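Local coordinates for manganese-containing pseudocatalase (Thermus thermophilus, PDB 2V8T), which probably breaks down hydrogen peroxide to water and oxygen, as a manganese catalase with two manganese ions in each subunit, at residues A[192-195]-A[196-199]. Numbering follows the deposited sequence. Where two conformers were deposited one is given.
Sequences YGKA and LESL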
ATOM      1  N   TYR A 192      21.878  -8.653 -21.512  1.00  7.39           N
ATOM      2  CA  TYR A 192      20.769  -9.584 -21.339  1.00  7.31           C
ATOM      3  C   TYR A 192      20.248 -10.103 -22.675  1.00  7.22           C
ATOM      4  O   TYR A 192      19.857 -11.273 -22.789  1.00  7.75           O
ATOM      5  CB  TYR A 192      19.648  -8.945 -20.507  1.00  7.22           C
ATOM      6  CG  TYR A 192      20.059  -8.669 -19.070  1.00  7.38           C
ATOM      7  CD1 TYR A 192      20.752  -9.604 -18.314  1.00  8.71           C
ATOM      8  CD2 TYR A 192      19.756  -7.454 -18.458  1.00  7.80           C
ATOM      9  CE1 TYR A 192      21.086  -9.354 -16.988  1.00  9.39           C
ATOM     10  CE2 TYR A 192      20.102  -7.197 -17.140  1.00  8.18           C
ATOM     11  CZ  TYR A 192      20.762  -8.157 -16.395  1.00  8.44           C
ATOM     12  OH  TYR A 192      21.146  -7.968 -15.095  1.00 10.09           O
ATOM     13  N   GLY A 193      20.287  -9.249 -23.703  1.00  7.35           N
ATOM     14  CA  GLY A 193      19.897  -9.705 -25.019  1.00  7.54           C
ATOM     15  C   GLY A 193      20.850 -10.785 -25.564  1.00  7.52           C
ATOM     16  O   GLY A 193      20.400 -11.786 -26.136  1.00  8.28           O
ATOM     17  N   LYS A 194      22.156 -10.571 -25.382  1.00  7.60           N
ATOM     18  CA  LYS A 194      23.145 -11.596 -25.767  1.00  7.72           C
ATOM     19  C   LYS A 194      22.960 -12.870 -24.971  1.00  7.62           C
ATOM     20  O   LYS A 194      23.098 -13.974 -25.518  1.00  8.34           O
ATOM     21  CB  LYS A 194      24.569 -11.017 -25.602  1.00  8.08           C
ATOM     22  CG  LYS A 194      24.933  -9.998 -26.670  1.00  8.16           C
ATOM     23  CD  LYS A 194      26.280  -9.321 -26.371  1.00  8.97           C
ATOM     24  CE  LYS A 194      26.649  -8.223 -27.346  1.00  9.67           C
ATOM     25  NZ  LYS A 194      27.017  -8.796 -28.682  1.00 10.45           N
ATOM     26  N   ALA A 195      22.649 -12.759 -23.679  1.00  7.51           N
ATOM     27  CA  ALA A 195      22.409 -13.943 -22.887  1.00  7.84           C
ATOM     28  C   ALA A 195      21.188 -14.723 -23.435  1.00  7.67           C
ATOM     29  O   ALA A 195      21.234 -15.943 -23.580  1.00  8.24           O
ATOM     30  CB  ALA A 195      22.170 -13.554 -21.428  1.00  8.32           C
ATOM     31  N   LEU A 196      20.110 -13.998 -23.762  1.00  7.66           N
ATOM     32  CA  LEU A 196      18.927 -14.659 -24.343  1.00  8.22           C
ATOM     33  C   LEU A 196      19.254 -15.261 -25.697  1.00  8.37           C
ATOM     34  O   LEU A 196      18.765 -16.373 -26.000  1.00  9.35           O
ATOM     35  CB  LEU A 196      17.778 -13.659 -24.465  1.00  8.06           C
ATOM     36  CG  LEU A 196      17.088 -13.331 -23.147  1.00  8.65           C
ATOM     37  CD1 LEU A 196      16.287 -12.042 -23.251  1.00  9.88           C
ATOM     38  CD2 LEU A 196      16.246 -14.501 -22.677  1.00 10.01           C
ATOM     39  N   GLU A 197      20.048 -14.613 -26.527  1.00  8.60           N
ATOM     40  CA  GLU A 197      20.429 -15.200 -27.809  1.00  9.57           C
ATOM     41  C   GLU A 197      21.144 -16.534 -27.603  1.00  8.83           C
ATOM     42  O   GLU A 197      20.890 -17.511 -28.300  1.00 10.01           O
ATOM     43  CB  GLU A 197      21.404 -14.188 -28.545  0.60 11.18           C
ATOM     44  CG  GLU A 197      20.789 -12.866 -29.016  0.60 10.25           C
ATOM     45  CD  GLU A 197      21.637 -11.694 -29.597  0.60 10.77           C
ATOM     46  OE1 GLU A 197      22.913 -11.632 -29.303  0.60 11.91           O
ATOM     47  OE2 GLU A 197      20.925 -10.849 -30.220  0.60 10.18           O
ATOM     48  N   SER A 198      22.047 -16.575 -26.633  1.00  8.92           N
ATOM     49  CA  SER A 198      22.799 -17.776 -26.365  1.00  9.83           C
ATOM     50  C   SER A 198      21.909 -18.926 -25.900  1.00  9.79           C
ATOM     51  O   SER A 198      22.148 -20.086 -26.245  1.00 13.97           O
ATOM     52  CB  SER A 198      23.974 -17.532 -25.443  0.60 11.27           C
ATOM     53  OG  SER A 198      23.582 -17.302 -24.092  0.60  9.51           O
ATOM     54  N   LEU A 199      20.884 -18.636 -25.109  1.00  9.43           N
ATOM     55  CA  LEU A 199      20.030 -19.656 -24.524  1.00  9.66           C
ATOM     56  C   LEU A 199      18.872 -20.082 -25.422  1.00 10.46           C
ATOM     57  O   LEU A 199      18.339 -21.187 -25.221  1.00 12.73           O
ATOM     58  CB  LEU A 199      19.490 -19.161 -23.190  1.00  9.91           C
ATOM     59  CG  LEU A 199      20.507 -19.049 -22.089  1.00 10.54           C
ATOM     60  CD1 LEU A 199      19.902 -18.099 -20.971  1.00 13.47           C
ATOM     61  CD2 LEU A 199      20.954 -20.410 -21.556  1.00 13.15           C
TER
HETATM   62  O   HOH W   1      24.651  -9.585 -30.116  1.00 14.07           O
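Lys194 and Glu197 lie one helical turn apart and meet at the base of the lysine chain, where Glu197 OE1 lies 3.5 Å from Lys194 CA and 3.7 Å from Lys194 CG. The two side chains run at a slant to each other. Glu197 and Ser198 each have a second conformer, and their contacts hold for the one described here. The glutamate reaches back over the preceding turn, and Glu197 CG comes within 3.1 Å of Gly193 O. The lysine is extended as far as CE and bends at its last torsion (chi4 -71°). Lys194 NZ stays 5.0 Å from Glu197 OE1, so the opposite charges do not touch directly. A water bridges them, accepting from NZ and donating to OE1. NZ also bonds to the carbonyls of Lys249 and Ala251, while OE2 takes a bond with Thr205. These bonds join the helix to the loops that hold Thr205, Lys249 and Ala251.

Ser198 turns its hydroxyl back to the backbone. Ser198 OG stands between its own backbone N and carbonyl carbon (chi1 73°) and donates to Ala195 O at 2.8 Å. It approaches that oxygen well off the carbonyl direction, at a C=O...O angle of 123°. Ala195 O also accepts from Leu199 N at 3.1 Å, so two donors grip it. Tyr59 OH is a further partner of the serine hydroxyl.

Leu196 and Leu199 pack on Leu148 of helix 144-166, and Leu199 also meets Leu290 of a second subunit. Tyr192 lies close to the manganese ligands Glu155 and His188, and its ring packs edge-to-face with Tyr43. Regular i to i+4 backbone bonds carry the segment through the last two turns of helix 172-200, a core helix of the ferritin-like four-helix bundle around the dimanganese site.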